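Signal transduction histidine-protein kinase/phosphatase MprB (Mycobacterium hassiacum, PDB 6BLK) probably acts as the sensor kinase of a two-component system, using ATP to phosphorylate its own histidine, and is seen here as its ATP-binding catalytic domain. Local coordinates at residues A[131-136]-A[147-152]; A[99-104]-A[115-120]. Residues are numbered along the deposited sequence.

Contact 1 of 2, residues A[131-136]-A[147-152]. With ATP (adenosine-5'-triphosphate), chain E.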
loop_
_atom_site.group_PDB
_atom_site.type_symbol
_atom_site.label_atom_id
_atom_site.label_comp_id
_atom_site.label_asym_id
_atom_site.label_seq_id
_atom_site.Cartn_x
_atom_site.Cartn_y
_atom_site.Cartn_z
ATOM N N GLY A 131 -11.179 -5.341 -5.520
ATOM C CA GLY A 131 -10.989 -4.629 -4.286
ATOM C C GLY A 131 -11.394 -3.170 -4.383
ATOM O O GLY A 131 -12.020 -2.712 -5.346
ATOM N N ALA A 132 -11.039 -2.440 -3.335
ATOM C CA ALA A 132 -11.314 -1.027 -3.208
ATOM C C ALA A 132 -10.167 -0.387 -2.448
ATOM O O ALA A 132 -9.450 -1.039 -1.691
ATOM C CB ALA A 132 -12.644 -0.754 -2.480
ATOM N N LEU A 133 -9.967 0.895 -2.688
ATOM C CA LEU A 133 -8.888 1.551 -1.971
ATOM C C LEU A 133 -9.246 2.997 -1.689
ATOM O O LEU A 133 -10.176 3.581 -2.271
ATOM C CB LEU A 133 -7.547 1.403 -2.709
ATOM C CG LEU A 133 -7.290 1.948 -4.096
ATOM C CD1 LEU A 133 -5.917 1.506 -4.554
ATOM C CD2 LEU A 133 -8.345 1.506 -5.101
ATOM N N ARG A 134 -8.545 3.532 -0.700
ATOM C CA ARG A 134 -8.765 4.908 -0.308
ATOM C C ARG A 134 -7.525 5.384 0.424
ATOM O O ARG A 134 -6.679 4.591 0.840
ATOM C CB ARG A 134 -10.010 5.068 0.561
ATOM C CG ARG A 134 -9.973 4.403 1.880
ATOM C CD ARG A 134 -11.231 4.741 2.678
ATOM N NE ARG A 134 -11.113 4.176 4.009
ATOM C CZ ARG A 134 -10.710 4.836 5.095
ATOM N NH1 ARG A 134 -10.421 6.132 5.061
ATOM N NH2 ARG A 134 -10.624 4.196 6.244
ATOM N N VAL A 135 -7.450 6.694 0.579
ATOM C CA VAL A 135 -6.320 7.357 1.214
ATOM C C VAL A 135 -6.862 8.203 2.351
ATOM O O VAL A 135 -7.961 8.763 2.278
ATOM C CB VAL A 135 -5.504 8.193 0.186
ATOM C CG1 VAL A 135 -6.402 9.156 -0.563
ATOM C CG2 VAL A 135 -4.366 8.979 0.862
ATOM N N ASP A 136 -6.082 8.288 3.432
ATOM C CA ASP A 136 -6.472 9.047 4.610
ATOM C C ASP A 136 -5.184 9.412 5.344
ATOM O O ASP A 136 -4.100 9.001 4.938
ATOM C CB ASP A 136 -7.428 8.218 5.481
ATOM C CG ASP A 136 -8.366 9.060 6.341
ATOM O OD1 ASP A 136 -7.990 10.164 6.800
ATOM O OD2 ASP A 136 -9.498 8.573 6.579
ATOM N N THR A 147 0.593 9.339 5.967
ATOM C CA THR A 147 -0.391 8.810 5.022
ATOM C C THR A 147 -0.767 7.386 5.380
ATOM O O THR A 147 0.074 6.574 5.773
ATOM C CB THR A 147 0.154 8.828 3.592
ATOM O OG1 THR A 147 0.545 10.151 3.249
ATOM C CG2 THR A 147 -0.906 8.399 2.568
ATOM N N ALA A 148 -2.041 7.067 5.181
ATOM C CA ALA A 148 -2.550 5.715 5.285
ATOM C C ALA A 148 -3.174 5.373 3.946
ATOM O O ALA A 148 -4.041 6.105 3.463
ATOM C CB ALA A 148 -3.560 5.617 6.421
ATOM N N ILE A 149 -2.683 4.311 3.315
ATOM C CA ILE A 149 -3.330 3.742 2.141
ATOM C C ILE A 149 -4.074 2.505 2.600
ATOM O O ILE A 149 -3.463 1.589 3.166
ATOM C CB ILE A 149 -2.322 3.381 1.058
ATOM C CG1 ILE A 149 -1.522 4.624 0.627
ATOM C CG2 ILE A 149 -3.037 2.745 -0.108
ATOM C CD1 ILE A 149 -2.305 5.655 -0.148
ATOM N N HIS A 150 -5.386 2.463 2.329
ATOM C CA HIS A 150 -6.255 1.384 2.762
ATOM C C HIS A 150 -6.697 0.607 1.523
ATOM O O HIS A 150 -7.305 1.189 0.615
ATOM C CB HIS A 150 -7.501 1.952 3.458
ATOM C CG HIS A 150 -7.265 2.697 4.730
ATOM N ND1 HIS A 150 -7.698 2.218 5.945
ATOM C CD2 HIS A 150 -6.712 3.911 4.982
ATOM C CE1 HIS A 150 -7.399 3.084 6.894
ATOM N NE2 HIS A 150 -6.793 4.116 6.338
ATOM N N ILE A 151 -6.443 -0.702 1.512
ATOM C CA ILE A 151 -6.785 -1.588 0.401
ATOM C C ILE A 151 -7.646 -2.726 0.929
ATOM O O ILE A 151 -7.203 -3.526 1.773
ATOM C CB ILE A 151 -5.528 -2.142 -0.279
ATOM C CG1 ILE A 151 -4.748 -0.996 -0.946
ATOM C CG2 ILE A 151 -5.895 -3.241 -1.291
ATOM C CD1 ILE A 151 -3.394 -1.376 -1.476
ATOM N N VAL A 152 -8.851 -2.837 0.392
ATOM C CA VAL A 152 -9.746 -3.923 0.733
ATOM C C VAL A 152 -9.647 -4.971 -0.374
ATOM O O VAL A 152 -9.776 -4.641 -1.554
ATOM C CB VAL A 152 -11.174 -3.400 0.923
ATOM C CG1 VAL A 152 -12.135 -4.565 1.169
ATOM C CG2 VAL A 152 -11.205 -2.443 2.076
HETATM P PG ATP E . 6.572 6.324 -9.114
HETATM O O1G ATP E . 5.748 5.674 -8.018
HETATM O O2G ATP E . 6.001 6.302 -10.540
HETATM O O3G ATP E . 8.053 5.992 -9.062
HETATM P PB ATP E . 5.811 8.634 -7.482
HETATM O O1B ATP E . 6.113 10.118 -7.593
HETATM O O2B ATP E . 6.275 7.835 -6.314
HETATM O O3B ATP E . 6.516 7.915 -8.768
HETATM P PA ATP E . 3.094 7.665 -6.940
HETATM O O1A ATP E . 1.958 7.386 -7.920
HETATM O O2A ATP E . 3.672 6.499 -6.178
HETATM O O3A ATP E . 4.222 8.455 -7.818
HETATM O "O5'" ATP E . 2.617 8.819 -5.990
HETATM C "C5'" ATP E . 2.078 10.016 -6.523
HETATM C "C4'" ATP E . 2.472 11.173 -5.612
HETATM O "O4'" ATP E . 1.679 11.054 -4.426
HETATM C "C3'" ATP E . 3.929 11.247 -5.140
HETATM O "O3'" ATP E . 4.778 11.939 -6.082
HETATM C "C2'" ATP E . 3.767 12.016 -3.843
HETATM O "O2'" ATP E . 3.612 13.429 -4.076
HETATM C "C1'" ATP E . 2.441 11.514 -3.317
HETATM N N9 ATP E . 2.566 10.377 -2.386
HETATM C C8 ATP E . 2.293 9.049 -2.625
HETATM N N7 ATP E . 2.487 8.318 -1.490
HETATM C C5 ATP E . 2.877 9.190 -0.533
HETATM C C6 ATP E . 3.196 9.048 0.870
HETATM N N6 ATP E . 3.181 7.827 1.421
HETATM N N1 ATP E . 3.531 10.149 1.540
HETATM C C2 ATP E . 3.561 11.364 0.961
HETATM N N3 ATP E . 3.255 11.572 -0.327
HETATM C C4 ATP E . 2.903 10.522 -1.105
HETATM O O HOH W 1 -2.575 11.014 3.271
#
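The guanidinium of Arg134 lies flat on the imidazole of His150, centres 4.0 Å apart and planes 23° from parallel, covering the ring on the solvent side of a two-stranded antiparallel pair. Asp136, two residues along the same strand and on the same face, holds the arginine there through a salt bridge, Arg134 NH1 to Asp136 OD2 at 3.0 Å, while ND1 of His150 bonds to Glu81 on the neighbouring strand. The backbones pair through six hydrogen bonds, two at each of Ala132–Val152, Arg134–His150 and Asp136–Ala148, among them His150 N to Arg134 O at 2.9 Å and Ala148 N to Asp136 O at 2.8 Å. These strands form the C-terminal hairpin of the mixed sheet in the GHKL-type (Bergerat) α/β sandwich, with 132-137 at the edge and 147-154 bonded on its far side to strand 79-85. At the non-hydrogen-bonded pairs, Leu133–Ile151 and Val135–Ile149, the side chains turn to the opposite, helix-covered face: Leu133 CB meets Ile151 CG1 at 4.1 Å, and Val135 CG2 meets Ile149 CD1 at 4.0 Å, with Val122 and Val126 of helix 118-128 packed against Leu133 and Ile151, respectively. The hairpin reaches the nucleotide at Thr147, whose OG1 lies 3.4 Å from N1 of the ATP adenine and whose backbone nitrogen bonds to the adenine-binding Asp86.

Contact 2 of 2, residues A[99-104]-A[115-120]. With ATP (adenosine-5'-triphosphate), chain E.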
loop_
_atom_site.group_PDB
_atom_site.type_symbol
_atom_site.label_atom_id
_atom_site.label_comp_id
_atom_site.label_asym_id
_atom_site.label_seq_id
_atom_site.Cartn_x
_atom_site.Cartn_y
_atom_site.Cartn_z
ATOM N N VAL A 99 -5.025 11.331 -5.976
ATOM C CA VAL A 99 -4.237 10.162 -5.649
ATOM C C VAL A 99 -4.810 8.995 -6.447
ATOM O O VAL A 99 -6.036 8.835 -6.556
ATOM C CB VAL A 99 -4.264 9.897 -4.130
ATOM C CG1 VAL A 99 -3.469 8.635 -3.764
ATOM C CG2 VAL A 99 -3.709 11.056 -3.380
ATOM N N PHE A 100 -3.926 8.187 -7.001
ATOM C CA PHE A 100 -4.173 7.049 -7.852
ATOM C C PHE A 100 -4.325 7.490 -9.314
ATOM O O PHE A 100 -4.397 6.622 -10.171
ATOM C CB PHE A 100 -5.379 6.190 -7.402
ATOM C CG PHE A 100 -5.343 5.794 -5.951
ATOM C CD1 PHE A 100 -4.356 4.949 -5.485
ATOM C CD2 PHE A 100 -6.255 6.303 -5.044
ATOM C CE1 PHE A 100 -4.289 4.592 -4.153
ATOM C CE2 PHE A 100 -6.200 5.945 -3.709
ATOM C CZ PHE A 100 -5.202 5.088 -3.264
ATOM N N GLU A 101 -4.312 8.787 -9.634
ATOM C CA GLU A 101 -4.264 9.238 -11.028
ATOM C C GLU A 101 -2.821 9.406 -11.488
ATOM O O GLU A 101 -1.982 9.920 -10.746
ATOM C CB GLU A 101 -4.994 10.563 -11.208
ATOM C CG GLU A 101 -6.497 10.468 -11.158
ATOM C CD GLU A 101 -7.120 10.399 -12.539
ATOM O OE1 GLU A 101 -6.700 11.176 -13.433
ATOM O OE2 GLU A 101 -8.025 9.557 -12.727
ATOM N N ARG A 102 -2.548 9.016 -12.729
ATOM C CA ARG A 102 -1.212 9.209 -13.279
ATOM C C ARG A 102 -0.795 10.671 -13.204
ATOM O O ARG A 102 -1.574 11.584 -13.507
ATOM C CB ARG A 102 -1.132 8.728 -14.729
ATOM C CG ARG A 102 -1.099 7.202 -14.848
ATOM C CD ARG A 102 -0.990 6.749 -16.300
ATOM N NE ARG A 102 -2.090 7.338 -17.038
ATOM C CZ ARG A 102 -3.304 6.798 -17.120
ATOM N NH1 ARG A 102 -3.562 5.630 -16.539
ATOM N NH2 ARG A 102 -4.255 7.438 -17.774
ATOM N N PHE A 103 0.463 10.865 -12.797
ATOM C CA PHE A 103 1.164 12.138 -12.833
ATOM C C PHE A 103 0.724 13.075 -11.713
ATOM O O PHE A 103 1.042 14.267 -11.727
ATOM C CB PHE A 103 1.015 12.801 -14.204
ATOM C CG PHE A 103 1.276 11.853 -15.344
ATOM C CD1 PHE A 103 2.400 11.052 -15.359
ATOM C CD2 PHE A 103 0.378 11.737 -16.367
ATOM C CE1 PHE A 103 2.621 10.176 -16.391
ATOM C CE2 PHE A 103 0.574 10.826 -17.404
ATOM C CZ PHE A 103 1.686 10.049 -17.416
ATOM N N PHE A 104 0.031 12.560 -10.710
ATOM C CA PHE A 104 -0.190 13.329 -9.491
ATOM C C PHE A 104 1.108 13.516 -8.718
ATOM O O PHE A 104 1.939 12.611 -8.642
ATOM C CB PHE A 104 -1.220 12.642 -8.599
ATOM C CG PHE A 104 -1.291 13.235 -7.215
ATOM C CD1 PHE A 104 -1.703 14.545 -7.038
ATOM C CD2 PHE A 104 -0.927 12.498 -6.104
ATOM C CE1 PHE A 104 -1.765 15.103 -5.783
ATOM C CE2 PHE A 104 -0.995 13.050 -4.856
ATOM C CZ PHE A 104 -1.411 14.357 -4.694
ATOM N N SER A 115 7.938 9.400 -11.744
ATOM C CA SER A 115 7.096 10.169 -12.649
ATOM C C SER A 115 5.607 10.010 -12.379
ATOM O O SER A 115 4.793 10.458 -13.189
ATOM C CB SER A 115 7.427 9.812 -14.095
ATOM O OG SER A 115 8.604 10.501 -14.472
ATOM N N GLY A 116 5.232 9.420 -11.253
ATOM C CA GLY A 116 3.836 9.445 -10.838
ATOM C C GLY A 116 2.984 8.376 -11.468
ATOM O O GLY A 116 1.851 8.653 -11.858
ATOM N N LEU A 117 3.510 7.165 -11.590
ATOM C CA LEU A 117 2.770 6.056 -12.147
ATOM C C LEU A 117 2.459 4.958 -11.144
ATOM O O LEU A 117 1.559 4.162 -11.411
ATOM C CB LEU A 117 3.559 5.457 -13.312
ATOM C CG LEU A 117 3.860 6.460 -14.445
ATOM C CD1 LEU A 117 4.958 5.944 -15.340
ATOM C CD2 LEU A 117 2.623 6.731 -15.266
ATOM N N GLY A 118 3.136 4.929 -9.990
ATOM C CA GLY A 118 3.049 3.786 -9.086
ATOM C C GLY A 118 1.651 3.559 -8.546
ATOM O O GLY A 118 1.187 2.416 -8.457
ATOM N N LEU A 119 0.972 4.618 -8.141
ATOM C CA LEU A 119 -0.327 4.433 -7.507
ATOM C C LEU A 119 -1.428 4.198 -8.528
ATOM O O LEU A 119 -2.395 3.509 -8.229
ATOM C CB LEU A 119 -0.668 5.620 -6.637
ATOM C CG LEU A 119 0.094 5.652 -5.306
ATOM C CD1 LEU A 119 -0.206 6.946 -4.571
ATOM C CD2 LEU A 119 -0.226 4.508 -4.402
ATOM N N ALA A 120 -1.310 4.747 -9.731
ATOM C CA ALA A 120 -2.224 4.331 -10.803
ATOM C C ALA A 120 -2.165 2.821 -11.048
ATOM O O ALA A 120 -3.196 2.181 -11.299
ATOM C CB ALA A 120 -1.901 5.097 -12.086
HETATM P PG ATP E . 6.572 6.324 -9.114
HETATM O O1G ATP E . 5.748 5.674 -8.018
HETATM O O2G ATP E . 6.001 6.302 -10.540
HETATM O O3G ATP E . 8.053 5.992 -9.062
HETATM P PB ATP E . 5.811 8.634 -7.482
HETATM O O1B ATP E . 6.113 10.118 -7.593
HETATM O O2B ATP E . 6.275 7.835 -6.314
HETATM O O3B ATP E . 6.516 7.915 -8.768
HETATM P PA ATP E . 3.094 7.665 -6.940
HETATM O O1A ATP E . 1.958 7.386 -7.920
HETATM O O2A ATP E . 3.672 6.499 -6.178
HETATM O O3A ATP E . 4.222 8.455 -7.818
HETATM O "O5'" ATP E . 2.617 8.819 -5.990
HETATM C "C5'" ATP E . 2.078 10.016 -6.523
HETATM C "C4'" ATP E . 2.472 11.173 -5.612
HETATM O "O4'" ATP E . 1.679 11.054 -4.426
HETATM C "C3'" ATP E . 3.929 11.247 -5.140
HETATM O "O3'" ATP E . 4.778 11.939 -6.082
HETATM C "C2'" ATP E . 3.767 12.016 -3.843
HETATM O "O2'" ATP E . 3.612 13.429 -4.076
HETATM C "C1'" ATP E . 2.441 11.514 -3.317
HETATM N N9 ATP E . 2.566 10.377 -2.386
HETATM C C8 ATP E . 2.293 9.049 -2.625
HETATM N N7 ATP E . 2.487 8.318 -1.490
HETATM C C5 ATP E . 2.877 9.190 -0.533
HETATM C C6 ATP E . 3.196 9.048 0.870
HETATM N N6 ATP E . 3.181 7.827 1.421
HETATM N N1 ATP E . 3.531 10.149 1.540
HETATM C C2 ATP E . 3.561 11.364 0.961
HETATM N N3 ATP E . 3.255 11.572 -0.327
HETATM C C4 ATP E . 2.903 10.522 -1.105
#
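The triphosphate of ATP is gripped by the glycine-rich turn Gly116-Leu117-Gly118 and the first turn of helix 118-128, and segment 99-104 packs against this glycine-rich turn. Leu117 N donates to ATP O2G at 2.8 Å, Gly116 N to ATP O3B at 3.2 Å and Leu119 N to ATP O1A at 2.9 Å, while Gly118 N adds weak bonds to the γ-phosphate. In histidine kinase terms, the Phe-rich run is the F box and the Gly-X-Gly run the G2 box, both in the ATP lid region. Phe103, inside the type II turn from Glu101 to Phe104, joins them by a hydrogen bond from its N to Gly116 O, 2.8 Å and almost straight; the turn's own bond, Phe104 N to Glu101 O, is weak. Gly116 must be glycine: at its backbone angles a CB would be jammed against Ser115 O and strike Phe103 CA. At Gly118 a CB would collide with ATP O1G. The rim of the Phe103 ring meets Ser115 O, CD1 3.3 Å away, and Phe103 CE1 touches Leu117 CD2 at 3.6 Å. Phe100 O receives a CA-H...O contact from Ala120 CA at 3.2 Å, and Val99 CG1 packs on Leu119 CD1 at 3.8 Å.

From the N terminus the chain builds three strands and helices 11-25 and 44-60 before either contact; after strand 79-85 it enters a long loop where 99-104 meets 115-120, so contact 2 closes the loop spanning the ATP lid. Helix 118-128 then leads directly into strand 132-137, and contact 1 closes a second loop when the chain returns as strand 147-154. The two closures follow in series, neither nesting nor crossing. Centres 14 Å apart, they still touch: Leu133 CD1 meets Phe100 CE1 at 3.5 Å, and Ile149 CD1 lies 4.3 Å from Phe100 CZ. This apolar seam ties the lid base to the sheet, with ATP reaching from phosphates at contact 2 to adenine at contact 1.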